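Local coordinates for protein inorganic pyrophosphatase (Neisseria gonorrhoeae, PDB 5TEA) that probably catalyses the magnesium-dependent hydrolysis of inorganic pyrophosphate to two phosphate ions, working as a homohexamer in the cytoplasm, at residues G24-V29 against I115-A120; D77-L82 against K171-E176; N148-L153 against G157-E162. One frame throughout, in Å; residues are numbered along the deposited sequence.

Overall arrangement
Near the N terminus, strand 25-32 meets the end of strand 110-119 in contact 1, which closes a loop made of strands and turns with no helix. Contact 2 opens inside that loop, at the calcium-binding residues that lead into strand 80-83, and closes on helix 167-183. Contacts 1 and 2 therefore cross along the chain. They also touch, because strands 80-83 and 110-119 are parallel neighbours in the main sheet. Contact 3 is a short local closure, from segment 148-153, which begins in helix 137-149, to strand 159-165. It is nested inside contact 2 and lies across the chain's centre from contact 1, about 24 Å away between centres. All three reach the same curled sheet.

Contact 1 of 3, residues G24-V29 against I115-A120; sequences GIINVV and IVCVPA
Ile26 and Cys117 meet in the buried part of this contact, where CD1 of Ile26 lies 3.9 Å from SG of Cys117. Val28 joins them more loosely, with its CG2 at 4.3 Å from the same SG of Cys117. The sulfur is thus touched by two branched side chains of one strand. At the partly exposed end, the methyl of Ala120 packs on Ile25. Its CB lies 3.8 Å from Ile25 CG2 and 4.1 Å from Ile25 CD1, so both branches of the isoleucine reach it. No hydrogen bond links the two segments. The contact is apolar packing inside the curled beta barrel of family I pyrophosphatases.

The CG1 of Ile26 sits between the backbone N and the carbonyl carbon (chi1 65°), and the chain then runs on extended (chi2 178°), which carries CD1 out to the sulfur. Gly24 and Ile25 form a G1 beta bulge facing Asp20, at the start of this strand. The touching parts of the two strands run 117° apart. These strands are not paired with each other but pack through side chains.

Val81 of strand 80-83 touches both Val28 and Cys117. Strand 94-107 is the shared neighbour, paired with both strands, and its Val99 touches Ile26 and Ile115. Helix 167-183 covers the same core, with Ile174 against Ile26 and Ile115.

Contact 2 of 3, residues D77-L82 against K171-E176; sequences DELDVL and KKVIKE. With CA (calcium ion), chain I.
Leu79 packs on Val173 and Ile174 of helix 167-183, beside the acidic metal site. The fold is that of family I (soluble) pyrophosphatases, a curled beta barrel of the OB type with helices packed around it. Asp77 comes first along 77-82 and binds the calcium ion through OD2 at 2.8 Å. Glu78 follows and gives its backbone O, also 2.8 Å from the calcium; its side chain is not modelled beyond CB.

Leu79 faces the helix. Its CG is anti to the backbone N (chi1 179°), which extends the side chain toward the helix. Its CD1 meets CG1 of Val173 at 4.2 Å. CD2 lies against Ile174, whose side chain crosses that of Leu79 at about a right angle. CD2 of Leu79 is 3.8 Å from CG1 of Ile174 and as close to its CA, so the methyl also rests on the helix backbone. Ile68 and Ile115 pack on Leu79 too.

Asp80 returns to the metal through OD2, 2.7 Å from the calcium ion, and Asp73 and Asp112 complete the protein ligands. Asp80 OD2 is also hydrogen-bonded to Lys114 NZ. Asp80 and Asp112 are predicted magnesium ligands, so calcium probably occupies a magnesium position here. Val81 and Leu82 lead on into the sheet. One water ties backbone to metal: it accepts a hydrogen bond from Asp80 N at 3.1 Å and lies 2.4 Å from the calcium.

Contact 3 of 3, residues N148-L153 against G157-E162; sequences NHYKDL and GTTKVE
Asn148 of helix 137-149 grips strand 159-165 through both its side chain and its backbone. Its OD1 takes the backbone N-H of Val161 at 2.8 Å. The bond is nearly straight, with 166° at the hydrogen, and lies in the carbonyl plane of the amide. Asn148 CG is anti to its own carbonyl carbon (chi1 -83°), which helps turn OD1 toward Val161 N. There OD1 also packs against Lys160 CA and touches a Val161 methyl.

The backbone O of Asn148 accepts a hydrogen bond from OG1 of Thr159 at 2.9 Å. This donor stands well above the carbonyl plane. The same OG1 accepts from a water that also donates to Asp152 OD1 and accepts from Lys151 N. The methyl CG2 of Thr159 lies 3.8 Å from CD of Lys151 and 4.1 Å from CE1 of Tyr150. Lys151 CG lies 3.8 Å above the Tyr150 ring plane, offset toward the rim. The type I turn from His149 to Asp152 is braced by His149 ND1, which meets Asp152 OD2 in the ring plane at 2.8 Å.

Water carries the looser side, at exposed Lys160. It accepts from ND2 of Asn148 and NZ of Lys160 and donates to O of Val161.

Tyr150, a predicted substrate-binding residue, lies beside this contact, its side chain about 5 Å from that of Asp112. Val161 packs on Phe147 of the helix and on Phe105 of strand 94-107, the sheet partner of strand 159-165. His149 and Asp152 also pack on Phe145 of a neighbouring subunit.

Contact 1 of 3, residues G24-V29 against I115-A120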
ATOM      1  N   GLY B  24     -30.119  -2.935 -17.567  1.00 22.28           N
ATOM      2  CA  GLY B  24     -28.910  -2.199 -17.259  1.00 19.44           C
ATOM      3  C   GLY B  24     -28.044  -2.798 -16.179  1.00 20.33           C
ATOM      4  O   GLY B  24     -27.140  -2.119 -15.685  1.00 20.92           O
ATOM      5  N   ILE B  25     -28.287  -4.040 -15.784  1.00 16.04           N
ATOM      6  CA  ILE B  25     -27.453  -4.732 -14.802  1.00 19.23           C
ATOM      7  C   ILE B  25     -26.838  -5.913 -15.533  1.00 18.99           C
ATOM      8  O   ILE B  25     -27.540  -6.875 -15.854  1.00 21.34           O
ATOM      9  CB  ILE B  25     -28.252  -5.196 -13.572  1.00 22.90           C
ATOM     10  CG1 ILE B  25     -29.079  -4.042 -13.005  1.00 26.39           C
ATOM     11  CG2 ILE B  25     -27.298  -5.769 -12.486  1.00 17.75           C
ATOM     12  CD1 ILE B  25     -28.255  -2.916 -12.474  1.00 23.73           C
ATOM     13  N   ILE B  26     -25.533  -5.837 -15.822  1.00 16.05           N
ATOM     14  CA  ILE B  26     -24.857  -6.843 -16.632  1.00 21.47           C
ATOM     15  C   ILE B  26     -23.792  -7.546 -15.797  1.00 21.38           C
ATOM     16  O   ILE B  26     -23.433  -7.103 -14.707  1.00 17.72           O
ATOM     17  CB  ILE B  26     -24.222  -6.228 -17.887  1.00 21.65           C
ATOM     18  CG1 ILE B  26     -23.099  -5.266 -17.469  1.00 16.88           C
ATOM     19  CG2 ILE B  26     -25.312  -5.571 -18.751  1.00 23.24           C
ATOM     20  CD1 ILE B  26     -22.362  -4.640 -18.622  1.00 19.48           C
ATOM     21  N   ASN B  27     -23.243  -8.630 -16.357  1.00 17.29           N
ATOM     22  CA  ASN B  27     -22.150  -9.353 -15.715  1.00 18.45           C
ATOM     23  C   ASN B  27     -20.828  -8.857 -16.283  1.00 19.81           C
ATOM     24  O   ASN B  27     -20.683  -8.727 -17.503  1.00 20.33           O
ATOM     25  CB  ASN B  27     -22.293 -10.868 -15.918  1.00 18.75           C
ATOM     26  CG  ASN B  27     -23.538 -11.431 -15.245  1.00 24.08           C
ATOM     27  OD1 ASN B  27     -23.915 -10.989 -14.167  1.00 25.93           O
ATOM     28  ND2 ASN B  27     -24.190 -12.388 -15.892  1.00 22.74           N
ATOM     29  N   VAL B  28     -19.872  -8.581 -15.399  1.00 15.32           N
ATOM     30  CA  VAL B  28     -18.560  -8.060 -15.774  1.00 14.97           C
ATOM     31  C   VAL B  28     -17.498  -8.910 -15.096  1.00 18.89           C
ATOM     32  O   VAL B  28     -17.640  -9.274 -13.925  1.00 19.05           O
ATOM     33  CB  VAL B  28     -18.413  -6.569 -15.378  1.00 16.19           C
ATOM     34  CG1 VAL B  28     -16.970  -6.097 -15.533  1.00 20.27           C
ATOM     35  CG2 VAL B  28     -19.337  -5.732 -16.259  1.00 17.58           C
ATOM     36  N   VAL B  29     -16.456  -9.268 -15.845  1.00 20.01           N
ATOM     37  CA  VAL B  29     -15.290  -9.954 -15.301  1.00 17.17           C
ATOM     38  C   VAL B  29     -14.136  -8.957 -15.253  1.00 22.61           C
ATOM     39  O   VAL B  29     -13.801  -8.342 -16.272  1.00 19.44           O
ATOM     40  CB  VAL B  29     -14.934 -11.198 -16.142  1.00 20.86           C
ATOM     41  CG1 VAL B  29     -13.595 -11.793 -15.700  1.00 18.28           C
ATOM     42  CG2 VAL B  29     -16.043 -12.244 -16.030  1.00 22.16           C
ATOM     43  N   ILE B 115     -17.665   0.104 -22.184  1.00 13.89           N
ATOM     44  CA  ILE B 115     -18.866   0.357 -21.382  1.00 17.08           C
ATOM     45  C   ILE B 115     -18.423   0.848 -20.015  1.00 16.36           C
ATOM     46  O   ILE B 115     -17.504   0.276 -19.421  1.00 18.37           O
ATOM     47  CB  ILE B 115     -19.708  -0.923 -21.259  1.00 16.58           C
ATOM     48  CG1 ILE B 115     -19.914  -1.567 -22.638  1.00 19.51           C
ATOM     49  CG2 ILE B 115     -21.066  -0.633 -20.601  1.00 19.23           C
ATOM     50  CD1 ILE B 115     -20.633  -0.620 -23.622  1.00 21.27           C
ATOM     51  N   VAL B 116     -19.045   1.924 -19.522  1.00 17.99           N
ATOM     52  CA  VAL B 116     -18.719   2.473 -18.206  1.00 14.26           C
ATOM     53  C   VAL B 116     -19.708   1.900 -17.199  1.00 14.50           C
ATOM     54  O   VAL B 116     -20.928   1.961 -17.408  1.00 14.33           O
ATOM     55  CB  VAL B 116     -18.757   4.010 -18.205  1.00 15.25           C
ATOM     56  CG1 VAL B 116     -18.244   4.536 -16.857  1.00 16.23           C
ATOM     57  CG2 VAL B 116     -17.947   4.579 -19.366  1.00 17.99           C
ATOM     58  N   CYS B 117     -19.185   1.312 -16.126  1.00 16.22           N
ATOM     59  CA  CYS B 117     -20.010   0.593 -15.165  1.00 19.41           C
ATOM     60  C   CYS B 117     -19.587   0.947 -13.751  1.00 19.99           C
ATOM     61  O   CYS B 117     -18.456   1.385 -13.510  1.00 16.05           O
ATOM     62  CB  CYS B 117     -19.887  -0.936 -15.324  1.00 17.62           C
ATOM     63  SG  CYS B 117     -20.560  -1.619 -16.843  1.00 20.54           S
ATOM     64  N   VAL B 118     -20.500   0.689 -12.818  1.00 13.63           N
ATOM     65  CA  VAL B 118     -20.197   0.643 -11.387  1.00 13.79           C
ATOM     66  C   VAL B 118     -20.783  -0.652 -10.838  1.00 13.20           C
ATOM     67  O   VAL B 118     -21.692  -1.240 -11.447  1.00 16.64           O
ATOM     68  CB  VAL B 118     -20.776   1.868 -10.638  1.00 15.35           C
ATOM     69  CG1 VAL B 118     -20.079   3.160 -11.113  1.00 15.66           C
ATOM     70  CG2 VAL B 118     -22.309   1.959 -10.862  1.00 14.95           C
ATOM     71  N   PRO B 119     -20.302  -1.124  -9.693  1.00 11.15           N
ATOM     72  CA  PRO B 119     -20.946  -2.290  -9.071  1.00 14.35           C
ATOM     73  C   PRO B 119     -22.426  -2.009  -8.854  1.00 17.27           C
ATOM     74  O   PRO B 119     -22.816  -0.891  -8.497  1.00 15.17           O
ATOM     75  CB  PRO B 119     -20.206  -2.443  -7.736  1.00 13.49           C
ATOM     76  CG  PRO B 119     -18.882  -1.744  -7.956  1.00 13.11           C
ATOM     77  CD  PRO B 119     -19.226  -0.578  -8.843  1.00 17.97           C
ATOM     78  N   ALA B 120     -23.252  -3.032  -9.090  1.00 16.93           N
ATOM     79  CA  ALA B 120     -24.701  -2.826  -9.016  1.00 21.41           C
ATOM     80  C   ALA B 120     -25.170  -2.605  -7.583  1.00 20.05           C
ATOM     81  O   ALA B 120     -26.196  -1.954  -7.365  1.00 17.38           O
ATOM     82  CB  ALA B 120     -25.448  -4.007  -9.636  1.00 15.63           C
TER

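Contact 2 of 3, residues D77-L82 against K171-E176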
ATOM      1  N   ASP B  77     -12.516  -8.706 -30.765  1.00 52.70           N
ATOM      2  CA  ASP B  77     -12.149  -8.327 -29.408  1.00 42.21           C
ATOM      3  C   ASP B  77     -13.353  -8.460 -28.470  1.00 42.08           C
ATOM      4  O   ASP B  77     -14.493  -8.210 -28.855  1.00 40.88           O
ATOM      5  CB  ASP B  77     -11.656  -6.872 -29.424  1.00 41.46           C
ATOM      6  CG  ASP B  77     -10.564  -6.589 -28.409  1.00 58.14           C
ATOM      7  OD1 ASP B  77     -10.101  -7.527 -27.718  1.00 67.00           O
ATOM      8  OD2 ASP B  77     -10.167  -5.403 -28.315  1.00 53.73           O
ATOM      9  N   GLU B  78     -13.100  -8.848 -27.225  1.00 42.47           N
ATOM     10  CA  GLU B  78     -14.169  -8.824 -26.231  1.00 49.88           C
ATOM     11  C   GLU B  78     -14.547  -7.380 -25.889  1.00 35.06           C
ATOM     12  O   GLU B  78     -13.721  -6.467 -25.966  1.00 43.57           O
ATOM     13  CB  GLU B  78     -13.751  -9.576 -24.967  1.00 57.28           C
ATOM     14  N   LEU B  79     -15.823  -7.170 -25.558  1.00 30.32           N
ATOM     15  CA  LEU B  79     -16.310  -5.821 -25.260  1.00 21.33           C
ATOM     16  C   LEU B  79     -15.779  -5.386 -23.901  1.00 19.27           C
ATOM     17  O   LEU B  79     -16.045  -6.044 -22.892  1.00 19.13           O
ATOM     18  CB  LEU B  79     -17.842  -5.781 -25.278  1.00 21.21           C
ATOM     19  CG  LEU B  79     -18.520  -4.442 -24.959  1.00 24.21           C
ATOM     20  CD1 LEU B  79     -17.931  -3.317 -25.789  1.00 25.53           C
ATOM     21  CD2 LEU B  79     -20.048  -4.546 -25.203  1.00 25.09           C
ATOM     22  N   ASP B  80     -15.013  -4.294 -23.880  1.00 22.05           N
ATOM     23  CA  ASP B  80     -14.294  -3.882 -22.686  1.00 17.57           C
ATOM     24  C   ASP B  80     -15.194  -3.086 -21.748  1.00 16.10           C
ATOM     25  O   ASP B  80     -16.216  -2.525 -22.152  1.00 18.69           O
ATOM     26  CB  ASP B  80     -13.082  -3.028 -23.039  1.00 18.23           C
ATOM     27  CG  ASP B  80     -12.199  -3.668 -24.067  1.00 23.68           C
ATOM     28  OD1 ASP B  80     -11.820  -4.854 -23.912  1.00 25.55           O
ATOM     29  OD2 ASP B  80     -11.875  -2.948 -25.025  1.00 22.97           O
ATOM     30  N   VAL B  81     -14.790  -3.044 -20.478  1.00 15.42           N
ATOM     31  CA  VAL B  81     -15.531  -2.381 -19.408  1.00 14.26           C
ATOM     32  C   VAL B  81     -14.575  -1.527 -18.588  1.00 16.28           C
ATOM     33  O   VAL B  81     -13.517  -2.010 -18.167  1.00 18.79           O
ATOM     34  CB  VAL B  81     -16.239  -3.386 -18.480  1.00 15.60           C
ATOM     35  CG1 VAL B  81     -16.939  -2.646 -17.321  1.00 16.80           C
ATOM     36  CG2 VAL B  81     -17.249  -4.221 -19.260  1.00 17.42           C
ATOM     37  N   LEU B  82     -14.951  -0.262 -18.374  1.00 17.45           N
ATOM     38  CA  LEU B  82     -14.349   0.612 -17.377  1.00 14.26           C
ATOM     39  C   LEU B  82     -15.236   0.554 -16.135  1.00 17.85           C
ATOM     40  O   LEU B  82     -16.356   1.069 -16.147  1.00 18.01           O
ATOM     41  CB  LEU B  82     -14.235   2.039 -17.917  1.00 13.05           C
ATOM     42  CG  LEU B  82     -13.555   2.148 -19.295  1.00 14.30           C
ATOM     43  CD1 LEU B  82     -13.423   3.607 -19.724  1.00 20.98           C
ATOM     44  CD2 LEU B  82     -12.166   1.481 -19.269  1.00 18.27           C
ATOM     45  N   LYS B 171     -26.277   0.365 -24.031  1.00 20.92           N
ATOM     46  CA  LYS B 171     -27.028  -0.875 -24.219  1.00 17.65           C
ATOM     47  C   LYS B 171     -27.055  -1.297 -25.680  1.00 21.12           C
ATOM     48  O   LYS B 171     -27.004  -2.493 -25.989  1.00 19.76           O
ATOM     49  CB  LYS B 171     -28.454  -0.710 -23.703  1.00 18.80           C
ATOM     50  CG  LYS B 171     -28.546  -0.677 -22.194  1.00 25.77           C
ATOM     51  CD  LYS B 171     -29.977  -0.406 -21.749  1.00 30.98           C
ATOM     52  CE  LYS B 171     -30.048  -0.070 -20.265  1.00 40.17           C
ATOM     53  NZ  LYS B 171     -31.431   0.344 -19.876  1.00 42.65           N
ATOM     54  N   LYS B 172     -27.181  -0.337 -26.593  1.00 24.96           N
ATOM     55  CA  LYS B 172     -27.197  -0.693 -28.002  1.00 23.49           C
ATOM     56  C   LYS B 172     -25.871  -1.317 -28.412  1.00 21.73           C
ATOM     57  O   LYS B 172     -25.843  -2.319 -29.137  1.00 24.35           O
ATOM     58  CB  LYS B 172     -27.513   0.540 -28.843  1.00 26.96           C
ATOM     59  CG  LYS B 172     -27.549   0.273 -30.339  1.00 39.31           C
ATOM     60  CD  LYS B 172     -27.881   1.538 -31.114  1.00 57.66           C
ATOM     61  CE  LYS B 172     -26.814   2.604 -30.898  1.00 72.93           C
ATOM     62  NZ  LYS B 172     -25.449   2.130 -31.287  1.00 79.53           N
ATOM     63  N   VAL B 173     -24.764  -0.745 -27.936  1.00 20.62           N
ATOM     64  CA  VAL B 173     -23.437  -1.305 -28.205  1.00 23.34           C
ATOM     65  C   VAL B 173     -23.336  -2.727 -27.666  1.00 22.84           C
ATOM     66  O   VAL B 173     -22.865  -3.634 -28.358  1.00 22.99           O
ATOM     67  CB  VAL B 173     -22.351  -0.397 -27.607  1.00 21.94           C
ATOM     68  CG1 VAL B 173     -20.962  -1.072 -27.680  1.00 22.72           C
ATOM     69  CG2 VAL B 173     -22.355   0.960 -28.309  1.00 23.51           C
ATOM     70  N   ILE B 174     -23.796  -2.945 -26.428  1.00 22.43           N
ATOM     71  CA  ILE B 174     -23.764  -4.287 -25.843  1.00 18.15           C
ATOM     72  C   ILE B 174     -24.579  -5.260 -26.688  1.00 18.33           C
ATOM     73  O   ILE B 174     -24.115  -6.356 -27.020  1.00 26.58           O
ATOM     74  CB  ILE B 174     -24.253  -4.258 -24.380  1.00 18.96           C
ATOM     75  CG1 ILE B 174     -23.284  -3.452 -23.507  1.00 19.01           C
ATOM     76  CG2 ILE B 174     -24.365  -5.668 -23.842  1.00 16.53           C
ATOM     77  CD1 ILE B 174     -23.854  -3.082 -22.100  1.00 16.65           C
ATOM     78  N   LYS B 175     -25.807  -4.872 -27.058  1.00 22.06           N
ATOM     79  CA  LYS B 175     -26.658  -5.776 -27.828  1.00 24.37           C
ATOM     80  C   LYS B 175     -26.054  -6.098 -29.194  1.00 25.38           C
ATOM     81  O   LYS B 175     -26.183  -7.225 -29.691  1.00 25.45           O
ATOM     82  CB  LYS B 175     -28.058  -5.177 -27.975  1.00 23.55           C
ATOM     83  CG  LYS B 175     -28.840  -5.172 -26.671  1.00 28.52           C
ATOM     84  CD  LYS B 175     -30.242  -4.643 -26.872  1.00 38.58           C
ATOM     85  CE  LYS B 175     -31.219  -5.428 -26.029  1.00 40.01           C
ATOM     86  NZ  LYS B 175     -32.629  -4.972 -26.206  1.00 45.63           N
ATOM     87  N   GLU B 176     -25.397  -5.124 -29.822  1.00 28.63           N
ATOM     88  CA  GLU B 176     -24.703  -5.401 -31.077  1.00 30.99           C
ATOM     89  C   GLU B 176     -23.574  -6.406 -30.873  1.00 29.03           C
ATOM     90  O   GLU B 176     -23.326  -7.260 -31.736  1.00 27.23           O
ATOM     91  CB  GLU B 176     -24.161  -4.102 -31.673  1.00 32.08           C
ATOM     92  CG  GLU B 176     -25.244  -3.182 -32.237  1.00 37.93           C
ATOM     93  CD  GLU B 176     -24.734  -1.779 -32.524  1.00 45.91           C
ATOM     94  OE1 GLU B 176     -23.570  -1.478 -32.178  1.00 48.69           O
ATOM     95  OE2 GLU B 176     -25.503  -0.974 -33.087  1.00 51.55           O
TER
HETATM   96 CA    CA I 201     -12.489  -4.290 -27.246  1.00 39.55          CA
HETATM   97  O   HOH W   1     -14.517  -3.136 -26.686  1.00 22.58           O
HETATM   98  O   HOH W   2     -10.652  -4.127 -26.474  1.00 20.10           O

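Contact 3 of 3, residues N148-L153 against G157-E162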
ATOM      1  N   ASN B 148      -6.715   8.699 -24.698  1.00 16.84           N
ATOM      2  CA  ASN B 148      -6.208   9.446 -25.846  1.00 17.06           C
ATOM      3  C   ASN B 148      -4.687   9.394 -25.953  1.00 18.62           C
ATOM      4  O   ASN B 148      -4.143   9.652 -27.035  1.00 20.15           O
ATOM      5  CB  ASN B 148      -6.639  10.920 -25.756  1.00 17.15           C
ATOM      6  CG  ASN B 148      -8.051  11.145 -26.272  1.00 25.73           C
ATOM      7  OD1 ASN B 148      -8.571  10.330 -27.028  1.00 23.73           O
ATOM      8  ND2 ASN B 148      -8.658  12.273 -25.898  1.00 18.85           N
ATOM      9  N   HIS B 149      -3.993   9.044 -24.874  1.00 18.18           N
ATOM     10  CA  HIS B 149      -2.543   9.187 -24.853  1.00 19.67           C
ATOM     11  C   HIS B 149      -1.756   7.956 -24.407  1.00 25.79           C
ATOM     12  O   HIS B 149      -0.517   8.013 -24.396  1.00 21.81           O
ATOM     13  CB  HIS B 149      -2.176  10.367 -23.945  1.00 20.40           C
ATOM     14  CG  HIS B 149      -2.602  11.692 -24.491  1.00 24.52           C
ATOM     15  ND1 HIS B 149      -1.888  12.351 -25.469  1.00 27.93           N
ATOM     16  CD2 HIS B 149      -3.681  12.466 -24.225  1.00 24.92           C
ATOM     17  CE1 HIS B 149      -2.499  13.485 -25.766  1.00 29.12           C
ATOM     18  NE2 HIS B 149      -3.591  13.580 -25.027  1.00 27.60           N
ATOM     19  N   TYR B 150      -2.412   6.850 -24.048  1.00 19.56           N
ATOM     20  CA  TYR B 150      -1.669   5.797 -23.354  1.00 20.50           C
ATOM     21  C   TYR B 150      -0.707   5.034 -24.256  1.00 22.65           C
ATOM     22  O   TYR B 150       0.181   4.343 -23.737  1.00 24.06           O
ATOM     23  CB  TYR B 150      -2.627   4.822 -22.660  1.00 23.43           C
ATOM     24  CG  TYR B 150      -3.360   3.876 -23.582  1.00 28.68           C
ATOM     25  CD1 TYR B 150      -4.391   4.328 -24.399  1.00 28.31           C
ATOM     26  CD2 TYR B 150      -3.035   2.525 -23.618  1.00 32.55           C
ATOM     27  CE1 TYR B 150      -5.077   3.452 -25.231  1.00 29.67           C
ATOM     28  CE2 TYR B 150      -3.709   1.647 -24.441  1.00 40.60           C
ATOM     29  CZ  TYR B 150      -4.731   2.114 -25.244  1.00 43.19           C
ATOM     30  OH  TYR B 150      -5.403   1.240 -26.067  1.00 55.74           O
ATOM     31  N   LYS B 151      -0.813   5.171 -25.571  1.00 24.46           N
ATOM     32  CA  LYS B 151       0.175   4.596 -26.472  1.00 27.92           C
ATOM     33  C   LYS B 151       1.157   5.635 -27.010  1.00 29.00           C
ATOM     34  O   LYS B 151       1.898   5.343 -27.954  1.00 29.27           O
ATOM     35  CB  LYS B 151      -0.525   3.877 -27.630  1.00 32.95           C
ATOM     36  CG  LYS B 151      -1.348   2.661 -27.199  1.00 36.80           C
ATOM     37  CD  LYS B 151      -2.008   2.002 -28.399  1.00 48.31           C
ATOM     38  CE  LYS B 151      -2.594   0.642 -28.055  1.00 56.50           C
ATOM     39  NZ  LYS B 151      -1.549  -0.420 -27.999  1.00 63.38           N
ATOM     40  N   ASP B 152       1.190   6.837 -26.428  1.00 27.86           N
ATOM     41  CA  ASP B 152       1.974   7.911 -27.034  1.00 29.55           C
ATOM     42  C   ASP B 152       3.461   7.612 -27.102  1.00 37.19           C
ATOM     43  O   ASP B 152       4.157   8.218 -27.923  1.00 33.81           O
ATOM     44  CB  ASP B 152       1.781   9.227 -26.286  1.00 26.42           C
ATOM     45  CG  ASP B 152       0.583   9.986 -26.776  1.00 33.90           C
ATOM     46  OD1 ASP B 152      -0.198   9.392 -27.551  1.00 27.80           O
ATOM     47  OD2 ASP B 152       0.422  11.165 -26.394  1.00 31.44           O
ATOM     48  N   LEU B 153       3.985   6.724 -26.256  1.00 30.92           N
ATOM     49  CA  LEU B 153       5.431   6.532 -26.288  1.00 33.09           C
ATOM     50  C   LEU B 153       5.885   5.804 -27.549  1.00 44.13           C
ATOM     51  O   LEU B 153       7.048   5.932 -27.935  1.00 40.42           O
ATOM     52  CB  LEU B 153       5.907   5.796 -25.033  1.00 33.37           C
ATOM     53  CG  LEU B 153       5.692   6.586 -23.739  1.00 33.04           C
ATOM     54  CD1 LEU B 153       6.422   5.925 -22.587  1.00 33.49           C
ATOM     55  CD2 LEU B 153       6.150   8.024 -23.897  1.00 36.03           C
ATOM     56  N   GLY B 157      -1.082   4.068 -34.278  1.00 35.08           N
ATOM     57  CA  GLY B 157      -2.427   4.244 -34.792  1.00 34.23           C
ATOM     58  C   GLY B 157      -3.224   5.141 -33.876  1.00 31.01           C
ATOM     59  O   GLY B 157      -2.793   5.487 -32.774  1.00 29.40           O
ATOM     60  N   THR B 158      -4.411   5.512 -34.353  1.00 30.42           N
ATOM     61  CA  THR B 158      -5.286   6.385 -33.589  1.00 33.91           C
ATOM     62  C   THR B 158      -5.579   5.784 -32.218  1.00 33.24           C
ATOM     63  O   THR B 158      -5.716   4.565 -32.078  1.00 26.01           O
ATOM     64  CB  THR B 158      -6.586   6.611 -34.368  1.00 28.08           C
ATOM     65  OG1 THR B 158      -6.318   7.425 -35.521  1.00 30.25           O
ATOM     66  CG2 THR B 158      -7.642   7.279 -33.491  1.00 28.19           C
ATOM     67  N   THR B 159      -5.589   6.647 -31.197  1.00 23.71           N
ATOM     68  CA  THR B 159      -6.194   6.379 -29.893  1.00 22.53           C
ATOM     69  C   THR B 159      -7.067   7.601 -29.624  1.00 27.77           C
ATOM     70  O   THR B 159      -6.553   8.641 -29.204  1.00 25.88           O
ATOM     71  CB  THR B 159      -5.157   6.183 -28.768  1.00 22.97           C
ATOM     72  OG1 THR B 159      -4.285   7.328 -28.694  1.00 25.96           O
ATOM     73  CG2 THR B 159      -4.317   4.924 -29.004  1.00 25.79           C
ATOM     74  N   LYS B 160      -8.372   7.502 -29.878  1.00 19.75           N
ATOM     75  CA  LYS B 160      -9.218   8.690 -29.851  1.00 23.58           C
ATOM     76  C   LYS B 160     -10.552   8.388 -29.201  1.00 21.03           C
ATOM     77  O   LYS B 160     -11.317   7.556 -29.699  1.00 18.63           O
ATOM     78  CB  LYS B 160      -9.455   9.247 -31.254  1.00 26.85           C
ATOM     79  CG  LYS B 160     -10.312  10.506 -31.274  1.00 29.78           C
ATOM     80  CD  LYS B 160      -9.736  11.567 -30.346  1.00 31.20           C
ATOM     81  CE  LYS B 160     -10.457  12.907 -30.503  1.00 37.98           C
ATOM     82  NZ  LYS B 160      -9.946  13.920 -29.522  1.00 44.20           N
ATOM     83  N   VAL B 161     -10.846   9.106 -28.124  1.00 18.16           N
ATOM     84  CA  VAL B 161     -12.185   9.106 -27.539  1.00 15.97           C
ATOM     85  C   VAL B 161     -13.064  10.041 -28.359  1.00 21.71           C
ATOM     86  O   VAL B 161     -12.815  11.251 -28.418  1.00 22.12           O
ATOM     87  CB  VAL B 161     -12.151   9.532 -26.066  1.00 19.65           C
ATOM     88  CG1 VAL B 161     -13.590   9.604 -25.524  1.00 19.16           C
ATOM     89  CG2 VAL B 161     -11.260   8.568 -25.237  1.00 20.39           C
ATOM     90  N   GLU B 162     -14.088   9.475 -29.004  1.00 18.27           N
ATOM     91  CA  GLU B 162     -14.919  10.212 -29.947  1.00 21.02           C
ATOM     92  C   GLU B 162     -16.075  10.926 -29.273  1.00 24.29           C
ATOM     93  O   GLU B 162     -16.469  12.008 -29.724  1.00 23.79           O
ATOM     94  CB  GLU B 162     -15.487   9.270 -31.008  1.00 23.33           C
ATOM     95  CG  GLU B 162     -14.430   8.508 -31.785  1.00 36.37           C
ATOM     96  CD  GLU B 162     -13.694   9.376 -32.798  1.00 45.42           C
ATOM     97  OE1 GLU B 162     -13.938  10.598 -32.849  1.00 48.41           O
ATOM     98  OE2 GLU B 162     -12.866   8.830 -33.553  1.00 45.53           O
TER
HETATM   99  O   HOH W   3     -11.057  12.944 -27.239  1.00 24.62           O
HETATM  100  O   HOH W   4      -1.923   7.112 -27.409  1.00 25.78           O